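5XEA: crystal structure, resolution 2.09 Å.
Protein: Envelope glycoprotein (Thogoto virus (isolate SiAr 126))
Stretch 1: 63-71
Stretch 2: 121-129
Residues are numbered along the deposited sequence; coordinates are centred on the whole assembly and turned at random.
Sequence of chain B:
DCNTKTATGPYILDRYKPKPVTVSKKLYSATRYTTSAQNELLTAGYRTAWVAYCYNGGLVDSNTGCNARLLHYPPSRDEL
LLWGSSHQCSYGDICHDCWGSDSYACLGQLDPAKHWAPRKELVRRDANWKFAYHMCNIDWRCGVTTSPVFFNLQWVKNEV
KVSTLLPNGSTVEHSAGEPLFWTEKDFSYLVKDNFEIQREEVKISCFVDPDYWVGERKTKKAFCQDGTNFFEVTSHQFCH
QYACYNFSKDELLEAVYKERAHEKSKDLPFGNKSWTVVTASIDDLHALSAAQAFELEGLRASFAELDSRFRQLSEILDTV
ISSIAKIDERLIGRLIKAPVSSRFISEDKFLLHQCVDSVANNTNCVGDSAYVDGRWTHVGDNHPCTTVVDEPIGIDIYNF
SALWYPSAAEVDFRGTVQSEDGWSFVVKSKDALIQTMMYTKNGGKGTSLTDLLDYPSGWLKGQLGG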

# COMPACT_ATOMS: atom_id res chain seq x y z
N ASN B 63 -49.62 -11.61 32.01
CA ASN B 63 -48.30 -12.21 32.18
C ASN B 63 -47.95 -13.19 31.08
O ASN B 63 -46.92 -13.86 31.19
CB ASN B 63 -48.21 -12.93 33.52
CG ASN B 63 -48.67 -12.08 34.67
OD1 ASN B 63 -49.67 -12.38 35.32
ND2 ASN B 63 -47.93 -11.01 34.94
N THR B 64 -48.78 -13.36 30.06
CA THR B 64 -48.39 -14.22 28.95
C THR B 64 -47.30 -13.50 28.15
O THR B 64 -47.43 -12.32 27.84
CB THR B 64 -49.59 -14.58 28.07
OG1 THR B 64 -50.49 -15.46 28.78
CG2 THR B 64 -49.12 -15.28 26.79
N GLY B 65 -46.22 -14.19 27.86
CA GLY B 65 -45.12 -13.54 27.16
C GLY B 65 -43.81 -14.21 27.51
O GLY B 65 -43.78 -15.25 28.13
N CYS B 66 -42.71 -13.58 27.08
CA CYS B 66 -41.38 -14.15 27.26
C CYS B 66 -40.39 -13.11 27.75
O CYS B 66 -40.45 -11.94 27.36
CB CYS B 66 -40.81 -14.75 25.96
SG CYS B 66 -41.62 -16.23 25.33
N ASN B 67 -39.47 -13.57 28.59
CA ASN B 67 -38.24 -12.86 28.92
C ASN B 67 -37.12 -13.64 28.24
O ASN B 67 -36.59 -14.60 28.79
CB ASN B 67 -38.02 -12.77 30.41
CG ASN B 67 -36.74 -12.05 30.76
OD1 ASN B 67 -36.23 -11.26 29.97
ND2 ASN B 67 -36.22 -12.34 31.94
N ALA B 68 -36.79 -13.23 27.01
CA ALA B 68 -35.88 -13.95 26.12
C ALA B 68 -34.75 -13.01 25.74
O ALA B 68 -35.01 -11.94 25.19
CB ALA B 68 -36.62 -14.43 24.86
N ARG B 69 -33.51 -13.40 26.04
CA ARG B 69 -32.41 -12.47 25.88
C ARG B 69 -31.10 -13.24 25.88
O ARG B 69 -31.04 -14.40 26.31
CB ARG B 69 -32.39 -11.41 26.99
CG ARG B 69 -32.00 -11.93 28.37
CD ARG B 69 -33.10 -12.74 29.03
NE ARG B 69 -32.81 -13.05 30.43
CZ ARG B 69 -33.43 -13.98 31.15
NH1 ARG B 69 -34.40 -14.74 30.63
NH2 ARG B 69 -33.07 -14.16 32.42
N LEU B 70 -30.06 -12.58 25.38
CA LEU B 70 -28.70 -13.10 25.44
C LEU B 70 -28.05 -12.65 26.73
O LEU B 70 -28.22 -11.49 27.14
CB LEU B 70 -27.87 -12.60 24.25
CG LEU B 70 -28.31 -13.06 22.86
CD1 LEU B 70 -27.66 -12.17 21.78
CD2 LEU B 70 -27.98 -14.57 22.66
N LEU B 71 -27.28 -13.54 27.35
CA LEU B 71 -26.55 -13.23 28.57
C LEU B 71 -25.09 -13.58 28.35
O LEU B 71 -24.77 -14.72 28.02
CB LEU B 71 -27.13 -14.01 29.76
CG LEU B 71 -28.58 -13.69 30.09
CD1 LEU B 71 -29.08 -14.62 31.18
CD2 LEU B 71 -28.72 -12.24 30.50
N GLU B 121 -22.15 -23.33 18.76
CA GLU B 121 -23.08 -22.28 18.35
C GLU B 121 -24.45 -22.55 18.96
O GLU B 121 -24.86 -23.71 19.13
CB GLU B 121 -23.19 -22.20 16.83
CG GLU B 121 -23.98 -20.97 16.34
CD GLU B 121 -23.39 -19.65 16.86
OE1 GLU B 121 -23.95 -19.10 17.83
OE2 GLU B 121 -22.38 -19.15 16.31
N LEU B 122 -25.15 -21.48 19.31
CA LEU B 122 -26.44 -21.61 19.97
C LEU B 122 -27.55 -21.64 18.93
O LEU B 122 -27.36 -21.27 17.78
CB LEU B 122 -26.66 -20.46 20.96
CG LEU B 122 -26.71 -18.99 20.52
CD1 LEU B 122 -28.02 -18.56 19.88
CD2 LEU B 122 -26.41 -18.12 21.75
N VAL B 123 -28.71 -22.14 19.35
CA VAL B 123 -29.95 -22.09 18.58
C VAL B 123 -30.86 -21.11 19.29
O VAL B 123 -30.97 -21.14 20.51
CB VAL B 123 -30.62 -23.48 18.49
CG1 VAL B 123 -31.89 -23.41 17.63
CG2 VAL B 123 -29.67 -24.51 17.92
N ARG B 124 -31.48 -20.20 18.53
CA ARG B 124 -32.37 -19.22 19.13
C ARG B 124 -33.78 -19.79 19.15
O ARG B 124 -34.38 -19.98 18.09
CB ARG B 124 -32.34 -17.90 18.38
CG ARG B 124 -33.44 -16.96 18.88
CD ARG B 124 -33.46 -15.70 18.06
NE ARG B 124 -34.51 -14.80 18.51
CZ ARG B 124 -34.74 -13.61 17.97
NH1 ARG B 124 -33.98 -13.18 16.97
NH2 ARG B 124 -35.72 -12.86 18.43
N ARG B 125 -34.31 -20.07 20.33
CA ARG B 125 -35.65 -20.66 20.45
C ARG B 125 -36.38 -20.01 21.63
O ARG B 125 -35.79 -19.83 22.70
CB ARG B 125 -35.56 -22.18 20.64
CG ARG B 125 -36.90 -22.91 20.63
CD ARG B 125 -36.70 -24.43 20.51
NE ARG B 125 -37.97 -25.15 20.61
CZ ARG B 125 -38.72 -25.50 19.56
NH1 ARG B 125 -38.32 -25.20 18.33
NH2 ARG B 125 -39.85 -26.16 19.75
N ASP B 126 -37.64 -19.64 21.43
CA ASP B 126 -38.45 -19.11 22.54
C ASP B 126 -39.87 -19.69 22.52
O ASP B 126 -40.87 -18.98 22.67
CB ASP B 126 -38.48 -17.59 22.53
CG ASP B 126 -39.02 -17.00 21.24
OD1 ASP B 126 -39.57 -17.75 20.40
OD2 ASP B 126 -38.89 -15.76 21.08
N ALA B 127 -39.96 -21.01 22.37
CA ALA B 127 -41.25 -21.68 22.35
C ALA B 127 -42.00 -21.49 23.67
O ALA B 127 -41.39 -21.33 24.74
CB ALA B 127 -41.06 -23.17 22.06
N ASN B 128 -43.34 -21.50 23.58
CA ASN B 128 -44.24 -21.23 24.70
C ASN B 128 -45.55 -21.96 24.44
O ASN B 128 -46.62 -21.34 24.50
CB ASN B 128 -44.48 -19.71 24.80
CG ASN B 128 -45.12 -19.28 26.13
OD1 ASN B 128 -45.07 -19.99 27.14
ND2 ASN B 128 -45.68 -18.07 26.14
N TRP B 129 -45.50 -23.25 24.09
CA TRP B 129 -46.67 -23.92 23.55
C TRP B 129 -47.47 -24.68 24.61
O TRP B 129 -48.49 -25.29 24.26
CB TRP B 129 -46.29 -24.86 22.41
CG TRP B 129 -45.10 -25.73 22.67
CD1 TRP B 129 -43.83 -25.53 22.19
CD2 TRP B 129 -45.06 -26.95 23.42
NE1 TRP B 129 -43.00 -26.54 22.63
CE2 TRP B 129 -43.74 -27.42 23.38
CE3 TRP B 129 -46.02 -27.67 24.15
CZ2 TRP B 129 -43.34 -28.59 24.03
CZ3 TRP B 129 -45.63 -28.83 24.79
CH2 TRP B 129 -44.29 -29.28 24.73

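The segment 121-129 runs nearly antiparallel to the strand that begins at Gly65, their end-to-end directions differing by 174°, yet the two do not pair as in a sheet. The closest approach of CA atoms, between CA of Ala68 and CA of Asp126, is 6.8 Å, and no hydrogen bond crosses the contact. What joins the segments is packing, of side chains on one another and on backbone oxygens, which buries 233 Å² counted over both sides.

At the start of the second segment, Glu121 stays out of reach of the strand. Its carboxylate folds back on its own chain instead, where OE1 of Glu121 accepts a hydrogen bond of 3.0 Å from the backbone N of Leu122. Leu122 is the first residue to make contact. Its CD2 lies 4.0 Å from CD2 of Leu70, a methyl-to-methyl van der Waals distance. The two residues meet differently: the CA-to-CB bond of Leu70 runs sideways, and its side chain, in the m,t rotamer, brings its end nearer, whereas the CA-to-CB bond of Leu122, in the p,p rotamer, points toward the strand. This is the one apolar side-chain pair between leucines in the contact.

Val123, Arg124 and Arg125 add nothing to the buried area. The side chain of Val123 is out of reach of the strand. Arg124 is fully extended, with every chi angle near 180°, and although its CA-to-CB bond is sideways and its end comes nearer, that end still makes no contact with the strand. Arg125, itself buried, has its guanidinium hydrogen-bonded elsewhere in the structure.

Contact resumes at Asp126, which touches two strand residues. Its CB packs 4.3 Å from CB of Ala68; both CA-to-CB bonds point toward the opposing segment. The second neighbour is Cys66, whose SG lies 3.9 Å from the backbone O of Asp126 and 4.4 Å from its CB. The sulfur is bonded covalently to a group elsewhere in the structure, so its place beside Asp126 is a packing contact made by an already committed atom. Cys66, Ala68 and Leu70 alternate with Asn67, Arg69 and Leu71, whose side chains stay out of reach of the second segment, as expected for a strand that offers one face to a neighbour. On the other face, NH1 of Arg69 donates a 2.9 Å hydrogen bond to the backbone O of Asn67.

Ala127 directs its CB away from the strand, and Asn128, whose CA-to-CB bond points toward it, closes the contact. ND2 of Asn128 lies 3.9 Å from the backbone O of Gly65, too far for a hydrogen bond, and 4.5 Å from CG2 of Thr64. The same amide nitrogen is hydrogen-bonded elsewhere in the structure, so it is not left unsatisfied. Trp129 is beyond reach.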